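Local coordinates for protein phosphoribosylamine--glycine ligase (Thermotoga maritima, PDB 1VKZ) that catalyses the ATP-dependent joining of 5-phosphoribosylamine and glycine to give glycinamide ribonucleotide, ADP and phosphate, a step in de novo purine biosynthesis, at residues A[28-33]-A[304-309]; A[49-54]-A[361-366]; A[70-75]-A[308-313]. All coordinates share one frame; numbering follows the deposited sequence.

Contact 1 of 3, residues A[28-33]-A[304-309]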
loop_
_atom_site.group_PDB
_atom_site.type_symbol
_atom_site.label_atom_id
_atom_site.label_comp_id
_atom_site.label_asym_id
_atom_site.label_seq_id
_atom_site.Cartn_x
_atom_site.Cartn_y
_atom_site.Cartn_z
ATOM N N HIS A 28 -8.509 9.216 -1.511
ATOM C CA HIS A 28 -9.675 9.662 -2.228
ATOM C C HIS A 28 -10.639 8.502 -2.425
ATOM O O HIS A 28 -11.822 8.660 -2.244
ATOM C CB HIS A 28 -9.265 10.326 -3.555
ATOM C CG HIS A 28 -10.406 10.929 -4.310
ATOM N ND1 HIS A 28 -10.336 11.211 -5.658
ATOM C CD2 HIS A 28 -11.647 11.294 -3.912
ATOM C CE1 HIS A 28 -11.491 11.723 -6.055
ATOM N NE2 HIS A 28 -12.310 11.767 -5.021
ATOM N N ALA A 29 -10.137 7.331 -2.767
ATOM C CA ALA A 29 -10.990 6.158 -2.856
ATOM C C ALA A 29 -11.711 5.873 -1.520
ATOM O O ALA A 29 -12.939 5.694 -1.482
ATOM C CB ALA A 29 -10.201 4.978 -3.309
ATOM N N ILE A 30 -10.965 5.855 -0.431
ATOM C CA ILE A 30 -11.556 5.621 0.883
ATOM C C ILE A 30 -12.621 6.690 1.220
ATOM O O ILE A 30 -13.734 6.369 1.595
ATOM C CB ILE A 30 -10.490 5.533 1.937
ATOM C CG1 ILE A 30 -9.657 4.267 1.719
ATOM C CG2 ILE A 30 -11.132 5.462 3.283
ATOM C CD1 ILE A 30 -8.395 4.213 2.526
ATOM N N GLY A 31 -12.297 7.943 0.980
ATOM C CA GLY A 31 -13.273 9.008 1.157
ATOM C C GLY A 31 -14.431 8.941 0.205
ATOM O O GLY A 31 -15.489 9.413 0.492
ATOM N N TRP A 32 -14.207 8.386 -0.976
ATOM C CA TRP A 32 -15.264 8.327 -1.985
ATOM C C TRP A 32 -16.357 7.365 -1.496
ATOM O O TRP A 32 -17.515 7.719 -1.473
ATOM C CB TRP A 32 -14.662 7.922 -3.335
ATOM C CG TRP A 32 -15.665 7.541 -4.370
ATOM C CD1 TRP A 32 -16.363 8.371 -5.184
ATOM C CD2 TRP A 32 -16.066 6.206 -4.715
ATOM N NE1 TRP A 32 -17.185 7.640 -6.015
ATOM C CE2 TRP A 32 -17.030 6.309 -5.743
ATOM C CE3 TRP A 32 -15.693 4.927 -4.268
ATOM C CZ2 TRP A 32 -17.628 5.191 -6.330
ATOM C CZ3 TRP A 32 -16.316 3.810 -4.845
ATOM C CH2 TRP A 32 -17.256 3.957 -5.868
ATOM N N ALA A 33 -15.943 6.180 -1.043
ATOM C CA ALA A 33 -16.837 5.168 -0.478
ATOM C C ALA A 33 -17.671 5.655 0.710
ATOM O O ALA A 33 -18.887 5.425 0.795
ATOM C CB ALA A 33 -16.042 3.985 -0.043
ATOM N N GLU A 304 -19.788 -0.212 -0.190
ATOM C CA GLU A 304 -20.614 -0.542 0.951
ATOM C C GLU A 304 -19.922 -1.435 1.969
ATOM O O GLU A 304 -19.900 -1.136 3.165
ATOM C CB GLU A 304 -21.848 -1.303 0.465
ATOM C CG GLU A 304 -22.952 -0.479 -0.181
ATOM C CD GLU A 304 -24.236 -1.291 -0.414
ATOM O OE1 GLU A 304 -24.148 -2.478 -0.814
ATOM O OE2 GLU A 304 -25.338 -0.746 -0.193
ATOM N N GLY A 305 -19.391 -2.550 1.483
ATOM C CA GLY A 305 -18.848 -3.598 2.326
ATOM C C GLY A 305 -17.538 -3.180 2.950
ATOM O O GLY A 305 -17.272 -3.485 4.105
ATOM N N PHE A 306 -16.724 -2.466 2.188
ATOM C CA PHE A 306 -15.501 -1.892 2.747
ATOM C C PHE A 306 -15.864 -0.956 3.911
ATOM O O PHE A 306 -15.447 -1.166 5.043
ATOM C CB PHE A 306 -14.686 -1.165 1.672
ATOM C CG PHE A 306 -13.471 -0.479 2.209
ATOM C CD1 PHE A 306 -12.315 -1.181 2.446
ATOM C CD2 PHE A 306 -13.498 0.873 2.502
ATOM C CE1 PHE A 306 -11.187 -0.552 2.962
ATOM C CE2 PHE A 306 -12.397 1.491 3.024
ATOM C CZ PHE A 306 -11.221 0.760 3.255
ATOM N N VAL A 307 -16.689 0.040 3.624
ATOM C CA VAL A 307 -17.157 0.972 4.643
ATOM C C VAL A 307 -17.699 0.279 5.881
ATOM O O VAL A 307 -17.346 0.631 6.989
ATOM C CB VAL A 307 -18.238 1.933 4.102
ATOM C CG1 VAL A 307 -18.966 2.644 5.243
ATOM C CG2 VAL A 307 -17.610 2.949 3.212
ATOM N N ASN A 308 -18.568 -0.691 5.694
ATOM C CA ASN A 308 -19.134 -1.397 6.836
ATOM C C ASN A 308 -18.106 -2.127 7.696
ATOM O O ASN A 308 -18.156 -2.060 8.924
ATOM C CB ASN A 308 -20.229 -2.338 6.368
ATOM C CG ASN A 308 -21.535 -1.599 6.045
ATOM O OD1 ASN A 308 -21.756 -0.444 6.459
ATOM N ND2 ASN A 308 -22.415 -2.276 5.333
ATOM N N ALA A 309 -17.171 -2.820 7.059
ATOM C CA ALA A 309 -16.170 -3.593 7.787
ATOM C C ALA A 309 -15.246 -2.658 8.593
ATOM O O ALA A 309 -14.905 -2.917 9.729
ATOM C CB ALA A 309 -15.377 -4.453 6.822
#
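Ile30 and Ala33, one helical turn apart on helix 25-36, meet the neighbouring pair Phe306 and Val307 on helix 303-315. The first helix flanks the parallel, Rossmann-like sheet of the amino-terminal domain and follows its first strand, 17-22; the second belongs to the ATP-grasp part of the chain. The contact is therefore a worked example of helix-to-helix packing across a domain boundary, made without a hydrogen bond or ion pair between the two segments.

Aromatic to aliphatic packing forms one half. Phe306 carries CG anti to its backbone N (chi1 176°), which sends the ring across the gap toward Ile30. There Ile30 CG1 lies 4.1 Å from both Phe306 CE2 and Phe306 CZ, set obliquely to the ring. Ile30 CG2 adds a slightly longer approach to CE2 alone. Ile30 also touches Thr295 of helix 294-301, and Phe306 also touches Leu290.

Contacts between small aliphatic groups make the other half. Ala33 has only a methyl to offer, and here the backbones draw nearest, with Ala33 CA 6.6 Å from Val307 CA. Ala33 also packs on Val299 of helix 294-301 and on Pro303 of helix 303-315, so neighbours from two successive helices meet it. All four touching residues are buried, and a well-shielded apolar seam is the result.

Val307 divides its two branches: CG1 is anti to the backbone N (chi1 165°), whereas CG2 is anti to the carbonyl carbon and reaches the first helix. That one methyl, Val307 CG2, lies 3.8 Å from Ala33 CB and 3.7 Å from Ala33 C.

Contact 2 of 3, residues A[49-54]-A[361-366]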
loop_
_atom_site.group_PDB
_atom_site.type_symbol
_atom_site.label_atom_id
_atom_site.label_comp_id
_atom_site.label_asym_id
_atom_site.label_seq_id
_atom_site.Cartn_x
_atom_site.Cartn_y
_atom_site.Cartn_z
ATOM N N GLY A 49 -9.053 16.824 -6.440
ATOM C CA GLY A 49 -10.069 15.859 -6.782
ATOM C C GLY A 49 -10.919 15.494 -5.601
ATOM O O GLY A 49 -12.076 15.105 -5.776
ATOM N N THR A 50 -10.367 15.609 -4.387
ATOM C CA THR A 50 -11.069 15.117 -3.193
ATOM C C THR A 50 -12.150 16.072 -2.743
ATOM O O THR A 50 -13.005 15.728 -1.927
ATOM C CB THR A 50 -10.082 14.788 -2.055
ATOM O OG1 THR A 50 -9.207 15.873 -1.807
ATOM C CG2 THR A 50 -9.146 13.711 -2.453
ATOM N N LYS A 51 -12.117 17.279 -3.302
ATOM C CA LYS A 51 -13.207 18.248 -3.155
ATOM C C LYS A 51 -14.561 17.721 -3.659
ATOM O O LYS A 51 -15.595 18.207 -3.228
ATOM C CB LYS A 51 -12.843 19.573 -3.851
ATOM C CG LYS A 51 -11.725 20.350 -3.144
ATOM C CD LYS A 51 -11.632 21.806 -3.621
ATOM C CE LYS A 51 -10.417 22.567 -3.039
ATOM N NZ LYS A 51 -10.365 22.573 -1.541
ATOM N N ARG A 52 -14.564 16.724 -4.545
ATOM C CA ARG A 52 -15.820 16.144 -5.065
ATOM C C ARG A 52 -16.617 15.425 -4.015
ATOM O O ARG A 52 -17.824 15.342 -4.098
ATOM C CB ARG A 52 -15.547 15.106 -6.135
ATOM C CG ARG A 52 -14.831 15.590 -7.350
ATOM C CD ARG A 52 -14.457 14.468 -8.270
ATOM N NE ARG A 52 -14.158 15.007 -9.583
ATOM C CZ ARG A 52 -14.314 14.358 -10.727
ATOM N NH1 ARG A 52 -14.776 13.111 -10.753
ATOM N NH2 ARG A 52 -14.002 14.973 -11.858
ATOM N N ASP A 53 -15.920 14.855 -3.054
ATOM C CA ASP A 53 -16.526 13.940 -2.120
ATOM C C ASP A 53 -16.381 14.382 -0.674
ATOM O O ASP A 53 -16.928 13.753 0.196
ATOM C CB ASP A 53 -15.957 12.560 -2.393
ATOM C CG ASP A 53 -16.151 12.163 -3.845
ATOM O OD1 ASP A 53 -17.315 12.263 -4.287
ATOM O OD2 ASP A 53 -15.230 11.831 -4.638
ATOM N N GLY A 54 -15.701 15.490 -0.421
ATOM C CA GLY A 54 -15.608 16.026 0.935
ATOM C C GLY A 54 -14.874 17.358 0.958
ATOM O O GLY A 54 -14.663 17.950 -0.076
ATOM N N VAL A 361 -2.702 15.852 -8.085
ATOM C CA VAL A 361 -3.312 16.980 -8.808
ATOM C C VAL A 361 -3.436 18.170 -7.913
ATOM O O VAL A 361 -3.701 18.013 -6.724
ATOM C CB VAL A 361 -4.718 16.650 -9.340
ATOM C CG1 VAL A 361 -4.645 15.491 -10.346
ATOM C CG2 VAL A 361 -5.702 16.364 -8.171
ATOM N N ALA A 362 -3.235 19.356 -8.489
ATOM C CA ALA A 362 -3.410 20.634 -7.774
ATOM C C ALA A 362 -4.233 21.610 -8.583
ATOM O O ALA A 362 -4.485 21.398 -9.755
ATOM C CB ALA A 362 -2.097 21.228 -7.436
ATOM N N GLU A 363 -4.679 22.674 -7.925
ATOM C CA GLU A 363 -5.362 23.777 -8.587
ATOM C C GLU A 363 -4.347 24.893 -8.758
ATOM O O GLU A 363 -3.615 25.204 -7.817
ATOM C CB GLU A 363 -6.541 24.302 -7.758
ATOM C CG GLU A 363 -7.461 23.225 -7.182
ATOM C CD GLU A 363 -8.719 23.795 -6.516
ATOM O OE1 GLU A 363 -8.789 25.030 -6.303
ATOM O OE2 GLU A 363 -9.645 23.003 -6.199
ATOM N N LYS A 364 -4.288 25.476 -9.955
ATOM C CA LYS A 364 -3.402 26.598 -10.217
ATOM C C LYS A 364 -3.976 27.396 -11.369
ATOM O O LYS A 364 -4.250 26.837 -12.436
ATOM C CB LYS A 364 -1.999 26.095 -10.572
ATOM C CG LYS A 364 -0.877 27.089 -10.290
ATOM C CD LYS A 364 0.320 26.874 -11.230
ATOM C CE LYS A 364 0.164 27.643 -12.559
ATOM N NZ LYS A 364 0.305 29.108 -12.383
ATOM N N ASP A 365 -4.169 28.696 -11.145
ATOM C CA ASP A 365 -4.727 29.599 -12.155
ATOM C C ASP A 365 -6.105 29.135 -12.676
ATOM O O ASP A 365 -6.392 29.209 -13.888
ATOM C CB ASP A 365 -3.720 29.795 -13.308
ATOM C CG ASP A 365 -2.449 30.533 -12.867
ATOM O OD1 ASP A 365 -2.208 30.649 -11.646
ATOM O OD2 ASP A 365 -1.628 31.031 -13.673
ATOM N N GLY A 366 -6.943 28.656 -11.747
ATOM C CA GLY A 366 -8.298 28.200 -12.059
ATOM C C GLY A 366 -8.344 26.891 -12.831
ATOM O O GLY A 366 -9.382 26.523 -13.380
#
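Gly49 meets Val361 at the buried end of this contact, where a loop of the amino-terminal domain lies against strand 356-364 of the carboxy-terminal domain. The approach is made by backbone on one side and a methyl on the other: Gly49 N is 3.8 Å from Val361 CG2. With Val361 CG1 anti to the carbonyl carbon (chi1 -62°), the touching methyl CG2 is left between the backbone N and the carbonyl carbon. The amide of Gly49 is not left to the methyl alone, since Asn47 OD1 accepts a hydrogen bond from it.

Thr50 begins a short 3-10 turn, in which Arg52 N bonds to Gly49 O. The Thr50 hydroxyl is hydrogen-bonded to Asn47 O and Asn56 OD1, tying the turn to the loop around it.

Lys51, at the exposed end of the contact, meets Glu363 obliquely. The lysine's aliphatic part does the touching, with Lys51 CE 3.3 Å from Glu363 OE2 and Lys51 CD 3.5 Å from the same oxygen. The chain runs extended until chi4 bends (-56°), and Lys51 NZ remains 4.7 Å from Glu363 OE2. The opposite charges probably attract, but they form no salt bridge. Glu363 reaches out with its chain extended beyond CG and also touches Ala48.

Further along, Arg52 leans on Leu350, and Asp53 turns to helix 25-36, packing on Ala35.

Val361 and Glu363 both direct their side chains at the loop, while Ala362 between them points away and its backbone pairs with Val369 of strand 367-370. Asp365 and Gly366 join the two strands with backbone angles close to a type I' turn. An amino-terminal loop thus rests on one strand of a carboxy-terminal beta hairpin.

Contact 3 of 3, residues A[70-75]-A[308-313]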
loop_
_atom_site.group_PDB
_atom_site.type_symbol
_atom_site.label_atom_id
_atom_site.label_comp_id
_atom_site.label_asym_id
_atom_site.label_seq_id
_atom_site.Cartn_x
_atom_site.Cartn_y
_atom_site.Cartn_z
ATOM N N GLU A 70 -14.346 12.070 19.108
ATOM C CA GLU A 70 -14.540 10.639 18.783
ATOM C C GLU A 70 -15.578 10.473 17.689
ATOM O O GLU A 70 -16.633 11.094 17.720
ATOM C CB GLU A 70 -14.912 9.776 19.971
ATOM C CG GLU A 70 -13.760 8.897 20.421
ATOM C CD GLU A 70 -12.667 9.695 21.108
ATOM O OE1 GLU A 70 -12.976 10.801 21.641
ATOM O OE2 GLU A 70 -11.511 9.202 21.118
ATOM N N GLU A 71 -15.277 9.545 16.795
ATOM C CA GLU A 71 -15.623 9.582 15.359
ATOM C C GLU A 71 -14.327 9.308 14.622
ATOM O O GLU A 71 -13.279 9.682 15.088
ATOM C CB GLU A 71 -16.211 10.906 14.880
ATOM C CG GLU A 71 -15.262 11.975 14.362
ATOM C CD GLU A 71 -16.012 13.303 14.248
ATOM O OE1 GLU A 71 -17.133 13.379 14.810
ATOM O OE2 GLU A 71 -15.510 14.280 13.646
ATOM N N ASP A 72 -14.414 8.702 13.451
ATOM C CA ASP A 72 -13.304 7.951 12.886
ATOM C C ASP A 72 -12.232 8.768 12.208
ATOM O O ASP A 72 -12.554 9.623 11.403
ATOM C CB ASP A 72 -13.816 6.891 11.910
ATOM C CG ASP A 72 -12.982 5.614 11.986
ATOM O OD1 ASP A 72 -11.823 5.718 12.440
ATOM O OD2 ASP A 72 -13.377 4.468 11.672
ATOM N N ILE A 73 -10.958 8.459 12.496
ATOM C CA ILE A 73 -9.802 8.943 11.696
ATOM C C ILE A 73 -9.123 7.778 10.999
ATOM O O ILE A 73 -8.643 6.847 11.673
ATOM C CB ILE A 73 -8.703 9.636 12.565
ATOM C CG1 ILE A 73 -9.302 10.599 13.563
ATOM C CG2 ILE A 73 -7.650 10.352 11.681
ATOM C CD1 ILE A 73 -10.020 11.713 12.963
ATOM N N VAL A 74 -9.048 7.841 9.661
ATOM C CA VAL A 74 -8.407 6.783 8.878
ATOM C C VAL A 74 -7.048 7.259 8.380
ATOM O O VAL A 74 -6.949 8.122 7.528
ATOM C CB VAL A 74 -9.255 6.275 7.703
ATOM C CG1 VAL A 74 -8.446 5.335 6.866
ATOM C CG2 VAL A 74 -10.541 5.582 8.184
ATOM N N ILE A 75 -5.995 6.691 8.941
ATOM C CA ILE A 75 -4.673 6.994 8.440
ATOM C C ILE A 75 -4.221 5.963 7.376
ATOM O O ILE A 75 -4.426 4.760 7.560
ATOM C CB ILE A 75 -3.739 7.036 9.576
ATOM C CG1 ILE A 75 -2.330 6.748 9.089
ATOM C CG2 ILE A 75 -4.137 6.050 10.682
ATOM C CD1 ILE A 75 -1.829 7.774 8.114
ATOM N N ASN A 308 -18.568 -0.691 5.694
ATOM C CA ASN A 308 -19.134 -1.397 6.836
ATOM C C ASN A 308 -18.106 -2.127 7.696
ATOM O O ASN A 308 -18.156 -2.060 8.924
ATOM C CB ASN A 308 -20.229 -2.338 6.368
ATOM C CG ASN A 308 -21.535 -1.599 6.045
ATOM O OD1 ASN A 308 -21.756 -0.444 6.459
ATOM N ND2 ASN A 308 -22.415 -2.276 5.333
ATOM N N ALA A 309 -17.171 -2.820 7.059
ATOM C CA ALA A 309 -16.170 -3.593 7.787
ATOM C C ALA A 309 -15.246 -2.658 8.593
ATOM O O ALA A 309 -14.905 -2.917 9.729
ATOM C CB ALA A 309 -15.377 -4.453 6.822
ATOM N N VAL A 310 -14.913 -1.520 8.010
ATOM C CA VAL A 310 -14.108 -0.525 8.688
ATOM C C VAL A 310 -14.842 0.017 9.893
ATOM O O VAL A 310 -14.259 0.222 10.929
ATOM C CB VAL A 310 -13.739 0.597 7.716
ATOM C CG1 VAL A 310 -13.079 1.741 8.418
ATOM C CG2 VAL A 310 -12.780 0.039 6.686
ATOM N N LEU A 311 -16.134 0.266 9.765
ATOM C CA LEU A 311 -16.869 0.876 10.854
ATOM C C LEU A 311 -17.042 -0.128 11.965
ATOM O O LEU A 311 -16.858 0.194 13.129
ATOM C CB LEU A 311 -18.203 1.395 10.355
ATOM C CG LEU A 311 -18.126 2.681 9.529
ATOM C CD1 LEU A 311 -19.519 3.007 8.991
ATOM C CD2 LEU A 311 -17.543 3.873 10.327
ATOM N N GLU A 312 -17.386 -1.351 11.596
ATOM C CA GLU A 312 -17.536 -2.417 12.549
ATOM C C GLU A 312 -16.248 -2.702 13.279
ATOM O O GLU A 312 -16.262 -2.917 14.479
ATOM C CB GLU A 312 -18.036 -3.687 11.856
ATOM C CG GLU A 312 -19.514 -3.628 11.544
ATOM C CD GLU A 312 -20.324 -3.160 12.757
ATOM O OE1 GLU A 312 -19.957 -3.525 13.906
ATOM O OE2 GLU A 312 -21.313 -2.411 12.566
ATOM N N GLY A 313 -15.142 -2.706 12.555
ATOM C CA GLY A 313 -13.833 -2.871 13.156
ATOM C C GLY A 313 -13.485 -1.724 14.087
ATOM O O GLY A 313 -13.098 -1.941 15.243
#
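Asp72 carries this contact through a single carboxylate oxygen, directed at two neighbouring side chains of helix 303-315. The residue leads into strand 73-74, a strand of the parallel sheet in the Rossmann-like domain, beside strand 17-22, and its backbone is hydrogen-bonded to His19 of that strand.

The more enclosed part lies at Val310: Asp72 OD2 is 4.3 Å from Val310 CG1. Phe269 touches both Val310 and Val74, and Phe34 packs on Val310 from helix 25-36. Nothing here is tight by the standards of an apolar core.

Leu311 marks the looser flank. It is partly exposed; with CD1 extended (chi2 175°), the other branch, CD2, is the one that comes to 4.4 Å from Asp72 OD2. Tyr39 and Phe34 are further neighbours. Exposed Glu70 hydrogen-bonds through OE2 to Ser91 OG, while Glu71 OE2 is tied to His19 NE2 of strand 17-22.

The chemistry is that of a carboxylate against methyl groups. Asp72 OD2 is buried and has no hydrogen-bonding partner in the model, a setting that would probably disfavour the charged form unless a water molecule not modelled at this resolution attends it.

Contacts 1 and 3 are centred 10 Å apart and use successive turns of helix 303-315, with Asn308 and Ala309 in both segments; that one helix thus faces helix 25-36 and strand 73-74 of the same amino-terminal domain. The centre of contact 2 lies about 20 Å from that of contact 1 and about 25 Å from that of contact 3. Contact 2 is joined to contact 1 by a probable hydrogen bond, His28 NE2 to Asp53 OD2 at 2.9 Å. Along the chain the early segments, 28-33, 49-54 and 70-75, all precede their partners, which lie at 304-309, 361-366 and 308-313. The amino-terminal domain is accordingly packed against both the ATP-grasp part and the carboxy-terminal domain.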